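Local coordinates for protein translation initiation factor eIF2B subunit epsilon (Schizosaccharomyces pombe, PDB 5B04) that forms part of the eIF2B complex, which catalyses the exchange of GDP for GTP on the gamma subunit of translation initiation factor eIF2, at residues Met157-Ala162 / Cys263-Glu268; Glu173-Val178 / Leu218-Ile223; Arg330-Ala335 / Asn347-Arg352. All blocks are in the same frame, centred on the assembly; numbering follows the deposited sequence.

Interaction 1 of 3, residues Met157-Ala162 / Cys263-Glu268; sequences MVVREA and CHVAKE
M157 pairs in parallel with C263, where strand 153-161 runs beside strand 260-266 in the central mixed sheet of the nucleotidyltransferase-like domain. M157 O accepts H264 N (2.8 Å). The thioether chain bends at chi3 (-69°), and its CE meets C263 SG at 3.6 Å on the sheet face shared with V159 and V265. V158, on the other face, turns to V139 of helix 137-147, which H264 also touches. V159 carries two backbone bonds: its N donates to H264 O (3.0 Å) and its O accepts A266 N (2.9 Å). On its own face, V159 CG2 packs against V265 CG2 at 3.8 Å.

R160 has CG anti to the backbone N (chi1 -174°) and then bends at chi2, and its guanidinium lies with one face against the main chain of E268, E268 N sitting over the centre. NH2 donates a hydrogen bond to N269 O, just beyond the strand end, and F345 of the eIF2B beta subunit packs on the arginine. An alanine here would probably leave N269 O without that donor, strip the E268 main chain of the flat group lying on it and weaken the packing of F345.

E161 N gives the last rung, to A266 O (3.0 Å). Its carboxylate collects positive charge: R215 from strand 212-226, R230 of the eIF2B gamma subunit and K267 all form salt bridges with OE2, which would be likely to hold the group ionised. The side chains of E161 and K267 slant across each other, and K267 NZ reaches OE2 at 3.2 Å on its syn side, 32° out of the carboxylate plane.

Interaction 2 of 3, residues Glu173-Val178 / Leu218-Ile223; sequences ESSVFV and LIDCQI
D220 N donates to E173 O at 3.2 Å, the one backbone hydrogen bond that clearly joins 173-178 to 218-223. It is reasonably straight at 164°, and the donor lies in the carbonyl plane, on a lone pair of E173 O.

The apolar contacts are few. L218 CD1 comes up to the root of F177, 4.0 Å from CB and at similar range from CG and CD1, the two side chains slanting past each other. E173 adds its aliphatic part: CG lies 3.9 Å from I219 CG2. The F177 ring also touches V159 and M157 of strand 153-161, and meets Y189 of strand 186-191 edge-to-face.

These segments belong to the large mixed sheet of the nucleotidyltransferase-like domain. Here the pieces 175-178 and 218-223 run at 103° to each other, although strands 175-179 and 212-226 pair antiparallel farther back, where F177 bonds to R215 through the backbone. Strand 212-226 is broken part-way along; Q222, with its left-handed backbone, lies in this region, and D220 OD1 accepts Q222 N weakly in an Asx turn.

Charged and polar groups make up the rest. The D220 carboxylate stands at the rim of the F177 ring, D220 CG in the ring plane 4.0 Å from F177 CZ, with the two flat groups 83° apart. The carboxylate's main partner is R244, in a salt bridge to OD1, while Q222 NE2 reaches OD2 only weakly. E173 bends at chi2, and its OE2 forms a salt bridge with R275; L218 O accepts a hydrogen bond from R169 NE.

Interaction 3 of 3, residues Arg330-Ala335 / Asn347-Arg352; sequences RTLIGA and NTIIGR
I350 O is gripped by two donors: G334 N, at 2.8 Å across the coil-to-coil contact, and N47 ND2 from the N-terminal domain. The two segments are successive rungs of a left-handed parallel beta-helix, and residues 17 apart pair in parallel, L332 with I349 and I333 with I350. I350 N closes on L332 O at 2.7 Å, and L332 N on T348 O at 3.0 Å.

Each face of this short ladder has its own side-chain stack. L332 CD2 rests against I349 CG2 at 3.8 Å; this pair turns toward the rest of the subunit, I349 meeting S284 and L288 of helix 277-288 and L332 meeting N47, P297 and F306. On the other face I333 CG1 comes within 4.3 Å of I350 CD1, and I350 continues the pile onto L367 of the next coil, as expected for the hydrophobic interior of a hexapeptide-repeat helix.

Before the strands, R330 and N347 occupy equivalent places, both with left-handed backbone angles as the coil turns. Their side chains lie alongside and point the same way, guanidinium and amide planes only 4° apart, and both touch K285 of helix 277-288. T331 OG1, brought beside its own backbone N (chi1 -72°), accepts N347 N in a weak bond of 3.1 Å.

Past the strands G334 comes beside R352. A CB built on G334 would point at the other coil and would run into G351 C and R352 N. E316 OE1 holds both A335 N, by a hydrogen bond, and R352 NE, by a salt bridge, and R352 CD lies against A335 CB at 3.6 Å.

From the N terminus, 157-162 comes first and 173-178 soon after. The return of 218-223 to 173-178 closes interaction 2, the inner loop; 263-268 then comes back beside 157-162 and closes interaction 1 around it. Neither crosses the other. The two share one sheet, where strand 212-226 borders strand 153-161: R160 O lies 2.6 Å from I219 N, a probable hydrogen bond, and F177 packs on C263. Interaction 3 follows in series, a short loop within the beta-helix that joins one coil to the next. Its centre lies about 31 Å from that of interaction 1, with about 15 Å between nearest atoms.

Interaction 1 of 3, residues Met157-Ala162 / Cys263-Glu268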
ATOM      1  N   MET I 157     -39.436 -42.460  -4.233  1.00 63.65           N
ATOM      2  CA  MET I 157     -40.090 -41.436  -3.426  1.00 63.72           C
ATOM      3  C   MET I 157     -39.156 -40.271  -3.116  1.00 64.21           C
ATOM      4  O   MET I 157     -38.172 -40.428  -2.394  1.00 67.96           O
ATOM      5  CB  MET I 157     -40.617 -42.041  -2.123  1.00 63.31           C
ATOM      6  CG  MET I 157     -41.700 -43.088  -2.319  1.00 62.67           C
ATOM      7  SD  MET I 157     -42.339 -43.734  -0.761  1.00 72.73           S
ATOM      8  CE  MET I 157     -40.921 -44.648  -0.162  1.00 45.44           C
ATOM      9  N   VAL I 158     -39.473 -39.103  -3.666  1.00 54.12           N
ATOM     10  CA  VAL I 158     -38.697 -37.896  -3.402  1.00 59.47           C
ATOM     11  C   VAL I 158     -39.087 -37.287  -2.060  1.00 59.72           C
ATOM     12  O   VAL I 158     -40.249 -36.943  -1.838  1.00 69.51           O
ATOM     13  CB  VAL I 158     -38.888 -36.842  -4.510  1.00 57.88           C
ATOM     14  CG1 VAL I 158     -38.271 -35.513  -4.096  1.00 45.33           C
ATOM     15  CG2 VAL I 158     -38.293 -37.332  -5.820  1.00 50.23           C
ATOM     16  N   VAL I 159     -38.113 -37.161  -1.165  1.00 39.63           N
ATOM     17  CA  VAL I 159     -38.356 -36.593   0.154  1.00 57.68           C
ATOM     18  C   VAL I 159     -37.373 -35.469   0.459  1.00 64.31           C
ATOM     19  O   VAL I 159     -36.368 -35.306  -0.233  1.00 53.65           O
ATOM     20  CB  VAL I 159     -38.260 -37.664   1.256  1.00 57.44           C
ATOM     21  CG1 VAL I 159     -39.391 -38.672   1.118  1.00 58.12           C
ATOM     22  CG2 VAL I 159     -36.908 -38.357   1.204  1.00 53.44           C
ATOM     23  N   ARG I 160     -37.668 -34.695   1.498  1.00 61.41           N
ATOM     24  CA  ARG I 160     -36.831 -33.561   1.868  1.00 59.36           C
ATOM     25  C   ARG I 160     -36.262 -33.721   3.273  1.00 60.58           C
ATOM     26  O   ARG I 160     -36.996 -33.983   4.225  1.00 65.35           O
ATOM     27  CB  ARG I 160     -37.624 -32.256   1.773  1.00 65.86           C
ATOM     28  CG  ARG I 160     -36.792 -31.006   2.002  1.00 59.01           C
ATOM     29  CD  ARG I 160     -35.644 -30.936   1.012  1.00 61.58           C
ATOM     30  NE  ARG I 160     -34.981 -29.635   1.011  1.00 64.98           N
ATOM     31  CZ  ARG I 160     -33.939 -29.324   1.776  1.00 59.78           C
ATOM     32  NH1 ARG I 160     -33.438 -30.219   2.616  1.00 64.51           N
ATOM     33  NH2 ARG I 160     -33.400 -28.116   1.700  1.00 62.87           N
ATOM     34  N   GLU I 161     -34.948 -33.562   3.392  1.00 61.14           N
ATOM     35  CA  GLU I 161     -34.287 -33.636   4.688  1.00 69.04           C
ATOM     36  C   GLU I 161     -34.664 -32.427   5.537  1.00 61.17           C
ATOM     37  O   GLU I 161     -34.580 -31.288   5.079  1.00 55.97           O
ATOM     38  CB  GLU I 161     -32.769 -33.714   4.512  1.00 61.44           C
ATOM     39  CG  GLU I 161     -32.017 -34.154   5.756  1.00 62.26           C
ATOM     40  CD  GLU I 161     -30.516 -34.173   5.550  1.00 80.55           C
ATOM     41  OE1 GLU I 161     -29.951 -33.119   5.188  1.00100.11           O
ATOM     42  OE2 GLU I 161     -29.902 -35.243   5.744  1.00 68.72           O
ATOM     43  N   ALA I 162     -35.089 -32.679   6.771  1.00 66.43           N
ATOM     44  CA  ALA I 162     -35.504 -31.603   7.665  1.00 70.64           C
ATOM     45  C   ALA I 162     -35.313 -31.982   9.130  1.00 76.75           C
ATOM     46  O   ALA I 162     -34.522 -32.865   9.458  1.00 83.22           O
ATOM     47  CB  ALA I 162     -36.954 -31.230   7.401  1.00 65.52           C
ATOM     48  N   CYS I 263     -36.178 -44.453  -2.119  1.00 80.27           N
ATOM     49  CA  CYS I 263     -36.225 -43.080  -1.633  1.00 71.69           C
ATOM     50  C   CYS I 263     -35.089 -42.240  -2.202  1.00 62.84           C
ATOM     51  O   CYS I 263     -33.968 -42.723  -2.366  1.00 68.31           O
ATOM     52  CB  CYS I 263     -36.158 -43.043  -0.105  1.00 42.81           C
ATOM     53  SG  CYS I 263     -37.692 -43.465   0.738  1.00102.32           S
ATOM     54  N   HIS I 264     -35.388 -40.983  -2.504  1.00 57.67           N
ATOM     55  CA  HIS I 264     -34.354 -40.012  -2.827  1.00 70.83           C
ATOM     56  C   HIS I 264     -34.416 -38.862  -1.834  1.00 68.00           C
ATOM     57  O   HIS I 264     -35.368 -38.082  -1.832  1.00 69.39           O
ATOM     58  CB  HIS I 264     -34.506 -39.483  -4.252  1.00 77.17           C
ATOM     59  CG  HIS I 264     -33.515 -38.416  -4.603  1.00 76.10           C
ATOM     60  ND1 HIS I 264     -32.326 -38.686  -5.246  1.00 69.70           N
ATOM     61  CD2 HIS I 264     -33.530 -37.079  -4.390  1.00 72.90           C
ATOM     62  CE1 HIS I 264     -31.655 -37.561  -5.418  1.00 80.69           C
ATOM     63  NE2 HIS I 264     -32.363 -36.571  -4.907  1.00 70.87           N
ATOM     64  N   VAL I 265     -33.398 -38.762  -0.988  1.00 65.43           N
ATOM     65  CA  VAL I 265     -33.354 -37.710   0.017  1.00 57.53           C
ATOM     66  C   VAL I 265     -32.683 -36.458  -0.530  1.00 56.88           C
ATOM     67  O   VAL I 265     -31.466 -36.421  -0.711  1.00 71.18           O
ATOM     68  CB  VAL I 265     -32.615 -38.170   1.285  1.00 52.77           C
ATOM     69  CG1 VAL I 265     -32.546 -37.038   2.298  1.00 68.78           C
ATOM     70  CG2 VAL I 265     -33.303 -39.386   1.885  1.00 49.45           C
ATOM     71  N   ALA I 266     -33.487 -35.436  -0.806  1.00 57.28           N
ATOM     72  CA  ALA I 266     -32.963 -34.148  -1.236  1.00 63.89           C
ATOM     73  C   ALA I 266     -32.452 -33.378  -0.027  1.00 64.65           C
ATOM     74  O   ALA I 266     -33.187 -33.160   0.936  1.00 58.64           O
ATOM     75  CB  ALA I 266     -34.029 -33.352  -1.970  1.00 47.30           C
ATOM     76  N   LYS I 267     -31.203 -32.966  -0.091  1.00 70.38           N
ATOM     77  CA  LYS I 267     -30.564 -32.262   0.983  1.00 68.88           C
ATOM     78  C   LYS I 267     -30.469 -30.780   0.718  1.00 61.08           C
ATOM     79  O   LYS I 267     -29.785 -30.072   1.423  1.00 77.16           O
ATOM     80  CB  LYS I 267     -29.188 -32.843   1.202  1.00 74.97           C
ATOM     81  CG  LYS I 267     -29.185 -34.011   2.164  1.00 90.62           C
ATOM     82  CD  LYS I 267     -28.304 -35.148   1.703  1.00 92.33           C
ATOM     83  CE  LYS I 267     -28.394 -36.301   2.679  1.00 90.43           C
ATOM     84  NZ  LYS I 267     -27.507 -36.071   3.842  1.00 98.99           N
ATOM     85  N   GLU I 268     -31.046 -30.329  -0.371  1.00 62.64           N
ATOM     86  CA  GLU I 268     -30.891 -28.955  -0.745  1.00 58.38           C
ATOM     87  C   GLU I 268     -32.221 -28.536  -1.231  1.00 66.41           C
ATOM     88  O   GLU I 268     -33.137 -29.293  -1.179  1.00 80.25           O
ATOM     89  CB  GLU I 268     -29.734 -28.780  -1.690  1.00 63.80           C
ATOM     90  CG  GLU I 268     -28.700 -29.875  -1.673  1.00 80.11           C
ATOM     91  CD  GLU I 268     -28.244 -30.204  -3.062  1.00117.67           C
ATOM     92  OE1 GLU I 268     -27.655 -29.307  -3.698  1.00107.68           O
ATOM     93  OE2 GLU I 268     -28.492 -31.344  -3.515  1.00127.49           O
TER

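Interaction 2 of 3, residues Glu173-Val178 / Leu218-Ile223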
ATOM      1  N   GLU I 173     -46.771 -35.145   6.174  1.00 85.32           N
ATOM      2  CA  GLU I 173     -45.351 -35.225   5.858  1.00 79.43           C
ATOM      3  C   GLU I 173     -44.567 -35.931   6.963  1.00 71.27           C
ATOM      4  O   GLU I 173     -43.463 -36.427   6.731  1.00 69.31           O
ATOM      5  CB  GLU I 173     -44.777 -33.824   5.618  1.00 66.26           C
ATOM      6  CG  GLU I 173     -45.287 -33.135   4.355  1.00 69.89           C
ATOM      7  CD  GLU I 173     -46.718 -32.646   4.480  1.00 80.67           C
ATOM      8  OE1 GLU I 173     -47.220 -32.555   5.620  1.00 79.79           O
ATOM      9  OE2 GLU I 173     -47.344 -32.355   3.438  1.00 78.78           O
ATOM     10  N   SER I 174     -45.139 -35.974   8.162  1.00 74.45           N
ATOM     11  CA  SER I 174     -44.489 -36.627   9.295  1.00 75.11           C
ATOM     12  C   SER I 174     -44.590 -38.144   9.184  1.00 78.12           C
ATOM     13  O   SER I 174     -45.636 -38.728   9.465  1.00 78.07           O
ATOM     14  CB  SER I 174     -45.102 -36.158  10.616  1.00 82.95           C
ATOM     15  OG  SER I 174     -44.443 -36.747  11.723  1.00 85.11           O
ATOM     16  N   SER I 175     -43.495 -38.776   8.775  1.00 79.77           N
ATOM     17  CA  SER I 175     -43.463 -40.222   8.601  1.00 74.48           C
ATOM     18  C   SER I 175     -42.091 -40.790   8.944  1.00 85.52           C
ATOM     19  O   SER I 175     -41.078 -40.100   8.828  1.00 90.88           O
ATOM     20  CB  SER I 175     -43.836 -40.595   7.164  1.00 81.72           C
ATOM     21  OG  SER I 175     -45.069 -40.010   6.783  1.00 93.05           O
ATOM     22  N   VAL I 176     -42.064 -42.049   9.368  1.00 77.03           N
ATOM     23  CA  VAL I 176     -40.804 -42.725   9.658  1.00 68.72           C
ATOM     24  C   VAL I 176     -40.358 -43.573   8.474  1.00 69.62           C
ATOM     25  O   VAL I 176     -41.078 -44.470   8.032  1.00 78.92           O
ATOM     26  CB  VAL I 176     -40.906 -43.623  10.905  1.00 73.89           C
ATOM     27  CG1 VAL I 176     -39.619 -44.412  11.095  1.00 59.49           C
ATOM     28  CG2 VAL I 176     -41.204 -42.788  12.137  1.00 64.73           C
ATOM     29  N   PHE I 177     -39.169 -43.279   7.962  1.00 73.60           N
ATOM     30  CA  PHE I 177     -38.584 -44.056   6.879  1.00 67.03           C
ATOM     31  C   PHE I 177     -37.419 -44.894   7.390  1.00 67.58           C
ATOM     32  O   PHE I 177     -36.629 -44.433   8.213  1.00 80.25           O
ATOM     33  CB  PHE I 177     -38.107 -43.141   5.746  1.00 62.24           C
ATOM     34  CG  PHE I 177     -39.220 -42.526   4.944  1.00 65.51           C
ATOM     35  CD1 PHE I 177     -39.939 -41.450   5.438  1.00 79.15           C
ATOM     36  CD2 PHE I 177     -39.533 -43.012   3.686  1.00 72.14           C
ATOM     37  CE1 PHE I 177     -40.958 -40.880   4.697  1.00 74.73           C
ATOM     38  CE2 PHE I 177     -40.549 -42.446   2.940  1.00 74.85           C
ATOM     39  CZ  PHE I 177     -41.263 -41.379   3.447  1.00 77.84           C
ATOM     40  N   VAL I 178     -37.322 -46.128   6.909  1.00 59.19           N
ATOM     41  CA  VAL I 178     -36.158 -46.962   7.184  1.00 65.45           C
ATOM     42  C   VAL I 178     -35.504 -47.331   5.861  1.00 69.23           C
ATOM     43  O   VAL I 178     -36.048 -48.115   5.084  1.00 78.97           O
ATOM     44  CB  VAL I 178     -36.524 -48.232   7.965  1.00 67.98           C
ATOM     45  CG1 VAL I 178     -35.291 -49.098   8.172  1.00 65.86           C
ATOM     46  CG2 VAL I 178     -37.157 -47.870   9.299  1.00 63.50           C
ATOM     47  N   LEU I 218     -37.294 -36.711   7.953  1.00 86.17           N
ATOM     48  CA  LEU I 218     -37.634 -36.518   6.549  1.00 78.62           C
ATOM     49  C   LEU I 218     -39.012 -35.896   6.346  1.00 67.79           C
ATOM     50  O   LEU I 218     -39.956 -36.187   7.080  1.00 70.78           O
ATOM     51  CB  LEU I 218     -37.559 -37.852   5.802  1.00 68.84           C
ATOM     52  CG  LEU I 218     -36.177 -38.502   5.749  1.00 66.14           C
ATOM     53  CD1 LEU I 218     -36.209 -39.769   4.909  1.00 75.13           C
ATOM     54  CD2 LEU I 218     -35.149 -37.519   5.209  1.00 70.35           C
ATOM     55  N   ILE I 219     -39.110 -35.029   5.342  1.00 62.77           N
ATOM     56  CA  ILE I 219     -40.393 -34.492   4.909  1.00 69.03           C
ATOM     57  C   ILE I 219     -40.904 -35.293   3.718  1.00 79.61           C
ATOM     58  O   ILE I 219     -40.275 -35.319   2.659  1.00 77.91           O
ATOM     59  CB  ILE I 219     -40.296 -33.003   4.522  1.00 61.81           C
ATOM     60  CG1 ILE I 219     -40.145 -32.135   5.772  1.00 72.70           C
ATOM     61  CG2 ILE I 219     -41.527 -32.574   3.738  1.00 62.57           C
ATOM     62  CD1 ILE I 219     -40.191 -30.647   5.491  1.00 68.53           C
ATOM     63  N   ASP I 220     -42.042 -35.956   3.897  1.00 78.73           N
ATOM     64  CA  ASP I 220     -42.638 -36.739   2.824  1.00 75.59           C
ATOM     65  C   ASP I 220     -43.389 -35.821   1.867  1.00 71.43           C
ATOM     66  O   ASP I 220     -44.562 -35.512   2.077  1.00 74.33           O
ATOM     67  CB  ASP I 220     -43.569 -37.813   3.390  1.00 83.89           C
ATOM     68  CG  ASP I 220     -44.070 -38.772   2.328  1.00 76.61           C
ATOM     69  OD1 ASP I 220     -43.530 -38.758   1.202  1.00 74.21           O
ATOM     70  OD2 ASP I 220     -45.003 -39.551   2.623  1.00 79.65           O
ATOM     71  N   CYS I 221     -42.700 -35.388   0.817  1.00 67.82           N
ATOM     72  CA  CYS I 221     -43.270 -34.462  -0.155  1.00 66.43           C
ATOM     73  C   CYS I 221     -44.370 -35.118  -0.978  1.00 76.62           C
ATOM     74  O   CYS I 221     -45.213 -34.432  -1.557  1.00 74.64           O
ATOM     75  CB  CYS I 221     -42.177 -33.929  -1.084  1.00 67.17           C
ATOM     76  SG  CYS I 221     -40.670 -33.403  -0.240  1.00 82.27           S
ATOM     77  N   GLN I 222     -44.346 -36.447  -1.022  1.00 80.58           N
ATOM     78  CA  GLN I 222     -45.267 -37.235  -1.838  1.00 64.47           C
ATOM     79  C   GLN I 222     -45.176 -36.835  -3.308  1.00 58.62           C
ATOM     80  O   GLN I 222     -46.171 -36.840  -4.032  1.00 72.67           O
ATOM     81  CB  GLN I 222     -46.702 -37.101  -1.324  1.00 59.65           C
ATOM     82  CG  GLN I 222     -46.841 -37.416   0.156  1.00 78.62           C
ATOM     83  CD  GLN I 222     -48.045 -38.282   0.462  1.00 80.71           C
ATOM     84  OE1 GLN I 222     -48.891 -38.517  -0.400  1.00 99.53           O
ATOM     85  NE2 GLN I 222     -48.126 -38.766   1.696  1.00 74.29           N
ATOM     86  N   ILE I 223     -43.968 -36.473  -3.728  1.00 55.34           N
ATOM     87  CA  ILE I 223     -43.645 -36.326  -5.140  1.00 67.11           C
ATOM     88  C   ILE I 223     -42.975 -37.617  -5.584  1.00 67.49           C
ATOM     89  O   ILE I 223     -41.850 -37.909  -5.183  1.00 74.31           O
ATOM     90  CB  ILE I 223     -42.718 -35.127  -5.407  1.00 78.34           C
ATOM     91  CG1 ILE I 223     -43.401 -33.821  -4.997  1.00 64.39           C
ATOM     92  CG2 ILE I 223     -42.311 -35.083  -6.873  1.00 69.01           C
ATOM     93  CD1 ILE I 223     -42.586 -32.583  -5.305  1.00 55.91           C
TER

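Interaction 3 of 3, residues Arg330-Ala335 / Asn347-Arg352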
ATOM      1  N   ARG I 330     -41.899  -8.902   5.745  1.00 61.76           N
ATOM      2  CA  ARG I 330     -42.604 -10.026   5.130  1.00 58.23           C
ATOM      3  C   ARG I 330     -43.987  -9.630   4.615  1.00 65.37           C
ATOM      4  O   ARG I 330     -44.966 -10.348   4.819  1.00 64.12           O
ATOM      5  CB  ARG I 330     -42.715 -11.188   6.122  1.00 51.90           C
ATOM      6  CG  ARG I 330     -41.365 -11.704   6.603  1.00 54.04           C
ATOM      7  CD  ARG I 330     -41.185 -13.189   6.319  1.00 72.90           C
ATOM      8  NE  ARG I 330     -41.599 -14.021   7.446  1.00100.10           N
ATOM      9  CZ  ARG I 330     -41.345 -15.322   7.546  1.00111.94           C
ATOM     10  NH1 ARG I 330     -40.675 -15.945   6.586  1.00 89.66           N
ATOM     11  NH2 ARG I 330     -41.757 -16.000   8.608  1.00112.14           N
ATOM     12  N   THR I 331     -44.053  -8.491   3.935  1.00 57.96           N
ATOM     13  CA  THR I 331     -45.311  -7.987   3.393  1.00 43.98           C
ATOM     14  C   THR I 331     -45.268  -7.897   1.869  1.00 51.77           C
ATOM     15  O   THR I 331     -44.330  -7.345   1.295  1.00 54.86           O
ATOM     16  CB  THR I 331     -45.654  -6.600   3.978  1.00 62.52           C
ATOM     17  OG1 THR I 331     -46.059  -6.746   5.345  1.00 67.31           O
ATOM     18  CG2 THR I 331     -46.781  -5.945   3.194  1.00 49.95           C
ATOM     19  N   LEU I 332     -46.290  -8.448   1.223  1.00 59.10           N
ATOM     20  CA  LEU I 332     -46.402  -8.402  -0.230  1.00 49.20           C
ATOM     21  C   LEU I 332     -47.616  -7.574  -0.642  1.00 52.10           C
ATOM     22  O   LEU I 332     -48.717  -7.779  -0.133  1.00 56.41           O
ATOM     23  CB  LEU I 332     -46.494  -9.820  -0.801  1.00 54.25           C
ATOM     24  CG  LEU I 332     -46.502 -10.015  -2.319  1.00 54.75           C
ATOM     25  CD1 LEU I 332     -45.827 -11.326  -2.669  1.00 53.84           C
ATOM     26  CD2 LEU I 332     -47.918 -10.001  -2.870  1.00 55.27           C
ATOM     27  N   ILE I 333     -47.412  -6.638  -1.564  1.00 52.46           N
ATOM     28  CA  ILE I 333     -48.492  -5.771  -2.026  1.00 48.36           C
ATOM     29  C   ILE I 333     -48.628  -5.787  -3.546  1.00 55.77           C
ATOM     30  O   ILE I 333     -47.687  -5.455  -4.268  1.00 60.44           O
ATOM     31  CB  ILE I 333     -48.284  -4.315  -1.565  1.00 48.11           C
ATOM     32  CG1 ILE I 333     -48.099  -4.252  -0.047  1.00 46.96           C
ATOM     33  CG2 ILE I 333     -49.453  -3.448  -2.000  1.00 50.31           C
ATOM     34  CD1 ILE I 333     -47.838  -2.857   0.477  1.00 49.86           C
ATOM     35  N   GLY I 334     -49.806  -6.173  -4.027  1.00 54.13           N
ATOM     36  CA  GLY I 334     -50.082  -6.187  -5.453  1.00 49.15           C
ATOM     37  C   GLY I 334     -50.262  -4.787  -6.007  1.00 56.24           C
ATOM     38  O   GLY I 334     -50.451  -3.835  -5.252  1.00 60.54           O
ATOM     39  N   ALA I 335     -50.207  -4.664  -7.329  1.00 48.15           N
ATOM     40  CA  ALA I 335     -50.299  -3.364  -7.985  1.00 58.76           C
ATOM     41  C   ALA I 335     -51.661  -2.710  -7.772  1.00 57.42           C
ATOM     42  O   ALA I 335     -52.641  -3.383  -7.454  1.00 63.42           O
ATOM     43  CB  ALA I 335     -50.008  -3.503  -9.472  1.00 50.21           C
ATOM     44  N   ASN I 347     -46.524  -8.628   7.819  1.00 56.48           N
ATOM     45  CA  ASN I 347     -46.539 -10.072   7.583  1.00 59.54           C
ATOM     46  C   ASN I 347     -47.775 -10.541   6.808  1.00 63.38           C
ATOM     47  O   ASN I 347     -48.183 -11.696   6.914  1.00 70.96           O
ATOM     48  CB  ASN I 347     -46.430 -10.826   8.918  1.00 54.40           C
ATOM     49  CG  ASN I 347     -46.053 -12.288   8.741  1.00 60.72           C
ATOM     50  OD1 ASN I 347     -45.405 -12.662   7.764  1.00 65.85           O
ATOM     51  ND2 ASN I 347     -46.462 -13.123   9.690  1.00 57.12           N
ATOM     52  N   THR I 348     -48.364  -9.650   6.016  1.00 57.68           N
ATOM     53  CA  THR I 348     -49.538 -10.019   5.229  1.00 58.17           C
ATOM     54  C   THR I 348     -49.261 -10.000   3.730  1.00 57.65           C
ATOM     55  O   THR I 348     -48.324  -9.353   3.265  1.00 51.66           O
ATOM     56  CB  THR I 348     -50.732  -9.085   5.503  1.00 63.08           C
ATOM     57  OG1 THR I 348     -50.639  -7.928   4.664  1.00 66.24           O
ATOM     58  CG2 THR I 348     -50.763  -8.661   6.955  1.00 60.68           C
ATOM     59  N   ILE I 349     -50.095 -10.715   2.982  1.00 61.37           N
ATOM     60  CA  ILE I 349     -50.024 -10.719   1.527  1.00 62.52           C
ATOM     61  C   ILE I 349     -51.270 -10.053   0.951  1.00 56.95           C
ATOM     62  O   ILE I 349     -52.393 -10.392   1.324  1.00 57.58           O
ATOM     63  CB  ILE I 349     -49.887 -12.149   0.972  1.00 40.50           C
ATOM     64  CG1 ILE I 349     -48.565 -12.769   1.425  1.00 55.42           C
ATOM     65  CG2 ILE I 349     -49.974 -12.145  -0.545  1.00 51.70           C
ATOM     66  CD1 ILE I 349     -48.415 -14.229   1.061  1.00 72.26           C
ATOM     67  N   ILE I 350     -51.067  -9.096   0.050  1.00 54.58           N
ATOM     68  CA  ILE I 350     -52.171  -8.327  -0.512  1.00 45.17           C
ATOM     69  C   ILE I 350     -52.214  -8.435  -2.034  1.00 53.71           C
ATOM     70  O   ILE I 350     -51.222  -8.176  -2.713  1.00 57.43           O
ATOM     71  CB  ILE I 350     -52.073  -6.845  -0.113  1.00 53.47           C
ATOM     72  CG1 ILE I 350     -52.083  -6.706   1.410  1.00 54.16           C
ATOM     73  CG2 ILE I 350     -53.211  -6.047  -0.731  1.00 53.89           C
ATOM     74  CD1 ILE I 350     -51.831  -5.300   1.897  1.00 58.47           C
ATOM     75  N   GLY I 351     -53.374  -8.813  -2.562  1.00 54.18           N
ATOM     76  CA  GLY I 351     -53.542  -8.975  -3.995  1.00 53.26           C
ATOM     77  C   GLY I 351     -53.609  -7.661  -4.752  1.00 57.86           C
ATOM     78  O   GLY I 351     -53.440  -6.588  -4.175  1.00 52.64           O
ATOM     79  N   ARG I 352     -53.858  -7.755  -6.054  1.00 66.33           N
ATOM     80  CA  ARG I 352     -53.953  -6.582  -6.915  1.00 58.40           C
ATOM     81  C   ARG I 352     -55.178  -5.729  -6.598  1.00 70.52           C
ATOM     82  O   ARG I 352     -56.222  -6.250  -6.202  1.00 78.37           O
ATOM     83  CB  ARG I 352     -53.997  -7.003  -8.387  1.00 58.81           C
ATOM     84  CG  ARG I 352     -52.690  -7.544  -8.943  1.00 53.39           C
ATOM     85  CD  ARG I 352     -52.024  -6.520  -9.848  1.00 57.80           C
ATOM     86  NE  ARG I 352     -50.925  -7.091 -10.622  1.00 67.59           N
ATOM     87  CZ  ARG I 352     -51.052  -7.568 -11.857  1.00 62.60           C
ATOM     88  NH1 ARG I 352     -52.232  -7.544 -12.461  1.00 66.36           N
ATOM     89  NH2 ARG I 352     -50.000  -8.069 -12.488  1.00 67.01           N
TER